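Local coordinates for conserved hypothetical exported protein (Bacteroides fragilis, PDB 4JJA) that is of unproven function but may remove N-acetylmuramic acid from the ends of peptidoglycan fragments, as an exo-beta-N-acetylmuramidase, at residues Y262-P268 against N281-V287; T239-L243 against V253-P257. Numbering follows the deposited sequence.

Contact 1: Y262-P268 against N281-V287; sequences YNYNFTP and NKLCHGV
The apolar centre of this short antiparallel ladder is the F266 ring (chi1 p, 61°). C284 CB sits over one face, 3.7 Å from the centroid and 16° off the normal, a CH-pi contact. C284 SG, rotamer m, makes an oblique sulfur-aromatic contact at 4.7 Å from the same centroid and reaches P268 CD at 3.9 Å. Further along, Y262 (chi1 m) lays its ring off-centre over G286 CA, 4.1 Å from the centroid, and its CE1 touches V287 CG2 at 3.7 Å.

The backbone is extended from Y264 to T267 and from K282 to H285; N263 breaks the extension, and G286 departs from ordinary beta values (175/-136). N265 and H285 form a non-hydrogen-bonded pair (CA-CA 4.4 Å), F266 and C284 a hydrogen-bonded pair (CA-CA 5.3 Å) with F266 N to C284 O at 2.9 Å and C284 N to F266 O at 2.8 Å. G286 N donates to Y264 O (3.0 Å); N281, in the left-handed region (64/16), donates its N to P268 O (2.8 Å). At the polar edge one water joins Y262 O (2.9 Å), N265 ND2 (3.2 Å) and H285 ND1 (2.8 Å); another donates to G286 O (2.7 Å) and holds N263 N weakly (3.2 Å).

Within the C-terminal NamZ-family region, strand 265-266 edges a three-stranded antiparallel sheet with 284-288 central; beyond lies 253-256, whose V253 touches F266, while Y262 OH is hydrogen-bonded to D309 of helix 305-314.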
loop_
_atom_site.group_PDB
_atom_site.type_symbol
_atom_site.label_atom_id
_atom_site.label_comp_id
_atom_site.label_asym_id
_atom_site.label_seq_id
_atom_site.Cartn_x
_atom_site.Cartn_y
_atom_site.Cartn_z
ATOM N N TYR A 262 -12.997 -17.800 23.331
ATOM C CA TYR A 262 -13.587 -16.893 22.345
ATOM C C TYR A 262 -14.932 -17.408 21.787
ATOM O O TYR A 262 -15.067 -18.623 21.615
ATOM C CB TYR A 262 -12.597 -16.713 21.198
ATOM C CG TYR A 262 -11.410 -15.904 21.600
ATOM C CD1 TYR A 262 -11.441 -14.503 21.577
ATOM C CD2 TYR A 262 -10.264 -16.543 22.091
ATOM C CE1 TYR A 262 -10.309 -13.748 21.978
ATOM C CE2 TYR A 262 -9.163 -15.805 22.466
ATOM C CZ TYR A 262 -9.199 -14.402 22.446
ATOM O OH TYR A 262 -8.086 -13.686 22.856
ATOM N N ASN A 263 -15.777 -16.402 21.456
ATOM C CA ASN A 263 -17.180 -16.437 20.950
ATOM C C ASN A 263 -17.327 -16.356 19.409
ATOM O O ASN A 263 -18.388 -15.984 18.880
ATOM C CB ASN A 263 -17.963 -15.230 21.504
ATOM C CG ASN A 263 -18.394 -15.406 22.958
ATOM O OD1 ASN A 263 -18.510 -16.521 23.466
ATOM N ND2 ASN A 263 -18.618 -14.303 23.623
ATOM N N TYR A 264 -16.229 -16.570 18.710
ATOM C CA TYR A 264 -16.176 -16.660 17.267
ATOM C C TYR A 264 -15.106 -17.655 16.862
ATOM O O TYR A 264 -14.075 -17.746 17.504
ATOM C CB TYR A 264 -15.904 -15.277 16.673
ATOM C CG TYR A 264 -15.739 -15.255 15.180
ATOM C CD1 TYR A 264 -16.833 -15.467 14.339
ATOM C CD2 TYR A 264 -14.523 -14.991 14.611
ATOM C CE1 TYR A 264 -16.682 -15.473 12.946
ATOM C CE2 TYR A 264 -14.351 -14.958 13.248
ATOM C CZ TYR A 264 -15.412 -15.221 12.424
ATOM O OH TYR A 264 -15.240 -15.258 11.077
ATOM N N ASN A 265 -15.345 -18.348 15.766
ATOM C CA ASN A 265 -14.367 -19.216 15.178
ATOM C C ASN A 265 -14.523 -19.253 13.679
ATOM O O ASN A 265 -15.560 -18.853 13.136
ATOM C CB ASN A 265 -14.386 -20.598 15.807
ATOM C CG ASN A 265 -15.684 -21.290 15.680
ATOM O OD1 ASN A 265 -16.133 -21.641 14.580
ATOM N ND2 ASN A 265 -16.277 -21.566 16.831
ATOM N N PHE A 266 -13.463 -19.651 13.010
ATOM C CA PHE A 266 -13.393 -19.758 11.563
ATOM C C PHE A 266 -12.368 -20.768 11.175
ATOM O O PHE A 266 -11.468 -21.051 11.931
ATOM C CB PHE A 266 -13.086 -18.396 10.925
ATOM C CG PHE A 266 -11.784 -17.794 11.339
ATOM C CD1 PHE A 266 -11.706 -16.995 12.468
ATOM C CD2 PHE A 266 -10.625 -18.003 10.606
ATOM C CE1 PHE A 266 -10.478 -16.438 12.840
ATOM C CE2 PHE A 266 -9.414 -17.402 11.002
ATOM C CZ PHE A 266 -9.343 -16.626 12.118
ATOM N N THR A 267 -12.455 -21.282 9.961
ATOM C CA THR A 267 -11.483 -22.218 9.461
ATOM C C THR A 267 -11.001 -21.768 8.102
ATOM O O THR A 267 -11.731 -21.821 7.106
ATOM C CB THR A 267 -12.092 -23.651 9.332
ATOM O OG1 THR A 267 -12.624 -24.048 10.612
ATOM C CG2 THR A 267 -11.050 -24.644 8.816
ATOM N N PRO A 268 -9.743 -21.317 8.020
ATOM C CA PRO A 268 -9.186 -20.996 6.718
ATOM C C PRO A 268 -9.246 -22.195 5.751
ATOM O O PRO A 268 -8.914 -23.336 6.122
ATOM C CB PRO A 268 -7.738 -20.580 7.049
ATOM C CG PRO A 268 -7.833 -20.132 8.485
ATOM C CD PRO A 268 -8.769 -21.119 9.098
ATOM N N ASN A 281 -7.163 -25.208 7.125
ATOM C CA ASN A 281 -7.983 -26.317 7.576
ATOM C C ASN A 281 -7.989 -26.552 9.090
ATOM O O ASN A 281 -8.454 -27.585 9.558
ATOM C CB ASN A 281 -7.678 -27.601 6.804
ATOM C CG ASN A 281 -8.043 -27.504 5.316
ATOM O OD1 ASN A 281 -9.029 -26.863 4.936
ATOM N ND2 ASN A 281 -7.245 -28.127 4.459
ATOM N N LYS A 282 -7.548 -25.563 9.853
ATOM C CA LYS A 282 -7.625 -25.555 11.315
ATOM C C LYS A 282 -8.723 -24.676 11.820
ATOM O O LYS A 282 -8.862 -23.560 11.347
ATOM C CB LYS A 282 -6.338 -24.925 11.921
ATOM C CG LYS A 282 -5.088 -25.445 11.447
ATOM C CD LYS A 282 -4.807 -26.769 12.034
ATOM C CE LYS A 282 -3.290 -27.021 11.966
ATOM N NZ LYS A 282 -3.083 -28.230 12.788
ATOM N N LEU A 283 -9.413 -25.120 12.855
ATOM C CA LEU A 283 -10.409 -24.351 13.511
ATOM C C LEU A 283 -9.689 -23.306 14.353
ATOM O O LEU A 283 -8.934 -23.627 15.286
ATOM C CB LEU A 283 -11.336 -25.203 14.403
ATOM C CG LEU A 283 -12.457 -24.428 15.078
ATOM C CD1 LEU A 283 -13.411 -23.830 14.050
ATOM C CD2 LEU A 283 -13.162 -25.352 16.100
ATOM N N CYS A 284 -9.862 -22.043 13.989
ATOM C CA CYS A 284 -9.284 -20.889 14.661
ATOM C C CYS A 284 -10.312 -20.214 15.537
ATOM O O CYS A 284 -11.446 -19.965 15.110
ATOM C CB CYS A 284 -8.769 -19.893 13.628
ATOM S SG CYS A 284 -7.396 -20.515 12.644
ATOM N N HIS A 285 -9.946 -19.925 16.759
ATOM C CA HIS A 285 -10.799 -19.249 17.710
ATOM C C HIS A 285 -10.332 -17.807 17.826
ATOM O O HIS A 285 -9.128 -17.566 17.893
ATOM C CB HIS A 285 -10.686 -19.942 19.045
ATOM C CG HIS A 285 -11.065 -21.384 18.970
ATOM N ND1 HIS A 285 -12.365 -21.823 18.872
ATOM C CD2 HIS A 285 -10.288 -22.492 18.896
ATOM C CE1 HIS A 285 -12.372 -23.139 18.788
ATOM N NE2 HIS A 285 -11.136 -23.580 18.781
ATOM N N GLY A 286 -11.270 -16.866 17.890
ATOM C CA GLY A 286 -10.892 -15.492 17.967
ATOM C C GLY A 286 -12.018 -14.498 17.914
ATOM O O GLY A 286 -13.047 -14.705 18.549
ATOM N N VAL A 287 -11.826 -13.443 17.123
ATOM C CA VAL A 287 -12.644 -12.241 17.160
ATOM C C VAL A 287 -13.051 -11.838 15.769
ATOM O O VAL A 287 -12.247 -11.877 14.846
ATOM C CB VAL A 287 -11.894 -11.093 17.845
ATOM C CG1 VAL A 287 -12.687 -9.829 17.867
ATOM C CG2 VAL A 287 -11.528 -11.468 19.263
HETATM O O HOH W 1 -14.764 -20.547 19.421
HETATM O O HOH W 2 -15.141 -13.653 19.858
#

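Contact 2: T239-L243 against V253-P257; sequences TPVSL and VYGHP
A single beta bridge satisfies the backbone N and O of S242. S242 and G255 form an antiparallel hydrogen-bonded pair, CA-CA 5.4 Å, in which S242 N donates to G255 O at 2.9 Å and G255 N returns the bond to S242 O at 3.0 Å. Two CA-H...O contacts extend the register, Y254 CA to S242 O at 3.2 Å and L243 CA to V253 O at 3.3 Å.

Upstream, T239 (chi1 p) closes an ST turn: its OG1 accepts from V241 N at 3.0 Å and is hydrogen-bonded to F236 O. P240 O lies at the edge of the H256 ring, 3.3 Å from H256 CD2, and takes its hydrogen bond from Q279. The bridge fastens the loop after helix 224-233 to strand 253-256, an outer strand of the three-stranded antiparallel sheet. There the backbones of Y254 and H256 bond those of V287 and H285, and L243 pairs with F251.

V241 (chi1 t) brings CG1 to 3.5 Å from G255 O and 4.0 Å from Y254 CB, and packs on A310 and L314 of helix 305-314. Outside the two segments, S242 OG is hydrogen-bonded to G244 N, H256 ND1 (chi1 t) to N258 N, and Y254 OH (chi1 p) to D309, the Y254 ring stacking on F236.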
loop_
_atom_site.group_PDB
_atom_site.type_symbol
_atom_site.label_atom_id
_atom_site.label_comp_id
_atom_site.label_asym_id
_atom_site.label_seq_id
_atom_site.Cartn_x
_atom_site.Cartn_y
_atom_site.Cartn_z
ATOM N N THR A 239 3.274 -12.736 13.360
ATOM C CA THR A 239 2.868 -13.642 14.415
ATOM C C THR A 239 2.313 -14.886 13.756
ATOM O O THR A 239 2.077 -14.893 12.540
ATOM C CB THR A 239 1.748 -13.030 15.315
ATOM O OG1 THR A 239 0.474 -13.167 14.657
ATOM C CG2 THR A 239 2.021 -11.576 15.720
ATOM N N PRO A 240 1.961 -15.932 14.529
ATOM C CA PRO A 240 1.272 -17.099 13.958
ATOM C C PRO A 240 -0.246 -16.989 13.828
ATOM O O PRO A 240 -0.908 -17.935 13.414
ATOM C CB PRO A 240 1.626 -18.219 14.924
ATOM C CG PRO A 240 2.419 -17.649 15.963
ATOM C CD PRO A 240 2.442 -16.190 15.877
ATOM N N VAL A 241 -0.804 -15.860 14.217
ATOM C CA VAL A 241 -2.257 -15.676 14.271
ATOM C C VAL A 241 -2.789 -15.516 12.845
ATOM O O VAL A 241 -2.225 -14.789 12.039
ATOM C CB VAL A 241 -2.605 -14.440 15.133
ATOM C CG1 VAL A 241 -4.049 -14.152 15.133
ATOM C CG2 VAL A 241 -2.076 -14.617 16.543
ATOM N N SER A 242 -3.894 -16.190 12.533
ATOM C CA SER A 242 -4.573 -15.984 11.263
ATOM C C SER A 242 -5.345 -14.655 11.309
ATOM O O SER A 242 -6.017 -14.347 12.307
ATOM C CB SER A 242 -5.592 -17.113 10.979
ATOM O OG SER A 242 -6.375 -16.809 9.808
ATOM N N LEU A 243 -5.323 -13.948 10.175
ATOM C CA LEU A 243 -6.105 -12.740 10.009
ATOM C C LEU A 243 -7.218 -12.945 8.980
ATOM O O LEU A 243 -7.788 -11.979 8.431
ATOM C CB LEU A 243 -5.216 -11.540 9.701
ATOM C CG LEU A 243 -4.217 -11.663 8.562
ATOM C CD1 LEU A 243 -4.854 -11.648 7.178
ATOM C CD2 LEU A 243 -3.193 -10.520 8.654
ATOM N N VAL A 253 -10.950 -10.316 10.795
ATOM C CA VAL A 253 -11.009 -11.259 11.913
ATOM C C VAL A 253 -9.592 -11.544 12.386
ATOM O O VAL A 253 -8.627 -11.285 11.637
ATOM C CB VAL A 253 -11.728 -12.577 11.507
ATOM C CG1 VAL A 253 -13.122 -12.363 10.918
ATOM C CG2 VAL A 253 -10.833 -13.369 10.540
ATOM N N TYR A 254 -9.469 -12.110 13.580
ATOM C CA TYR A 254 -8.194 -12.714 13.957
ATOM C C TYR A 254 -8.449 -13.913 14.835
ATOM O O TYR A 254 -9.415 -13.954 15.580
ATOM C CB TYR A 254 -7.222 -11.725 14.606
ATOM C CG TYR A 254 -7.625 -11.178 15.936
ATOM C CD1 TYR A 254 -8.447 -10.044 16.020
ATOM C CD2 TYR A 254 -7.191 -11.750 17.119
ATOM C CE1 TYR A 254 -8.756 -9.486 17.256
ATOM C CE2 TYR A 254 -7.526 -11.211 18.336
ATOM C CZ TYR A 254 -8.298 -10.084 18.418
ATOM O OH TYR A 254 -8.638 -9.532 19.639
ATOM N N GLY A 255 -7.606 -14.930 14.730
ATOM C CA GLY A 255 -7.797 -16.097 15.564
ATOM C C GLY A 255 -6.712 -17.129 15.337
ATOM O O GLY A 255 -5.885 -17.002 14.457
ATOM N N HIS A 256 -6.746 -18.193 16.144
ATOM C CA HIS A 256 -5.693 -19.195 16.120
ATOM C C HIS A 256 -6.241 -20.463 16.762
ATOM O O HIS A 256 -7.088 -20.386 17.661
ATOM C CB HIS A 256 -4.497 -18.652 16.934
ATOM C CG HIS A 256 -3.280 -19.504 16.904
ATOM N ND1 HIS A 256 -3.156 -20.624 17.699
ATOM C CD2 HIS A 256 -2.195 -19.462 16.099
ATOM C CE1 HIS A 256 -2.020 -21.216 17.405
ATOM N NE2 HIS A 256 -1.408 -20.538 16.441
ATOM N N PRO A 257 -5.766 -21.636 16.310
ATOM C CA PRO A 257 -6.311 -22.875 16.922
ATOM C C PRO A 257 -6.100 -23.052 18.421
ATOM O O PRO A 257 -6.831 -23.804 19.039
ATOM C CB PRO A 257 -5.622 -23.982 16.173
ATOM C CG PRO A 257 -4.769 -23.376 15.178
ATOM C CD PRO A 257 -4.861 -21.909 15.196
#

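Overall arrangement
The two contacts illustrate how one small sheet can join an exposed margin to the interior. Contact 1 is partly buried and contact 2 almost wholly so, their centres about 8 Å apart. Strands 284-288 and 253-256 are neighbours, probably hydrogen-bonded through V287 N to Y254 O at 2.9 Å and H256 N to H285 O at 3.0 Å. F266 CE2 also packs 3.3 Å from S242 OG, linking the loop of 239-243 to strand 265-266. Contact 1 combines a longer hydrogen-bonded ladder with aromatic packing and waters at its exposed edge; contact 2 has one bridge, its side-chain polar groups met by neighbouring loops and helix 305-314. D309 accepts hydrogen bonds from tyrosines of both.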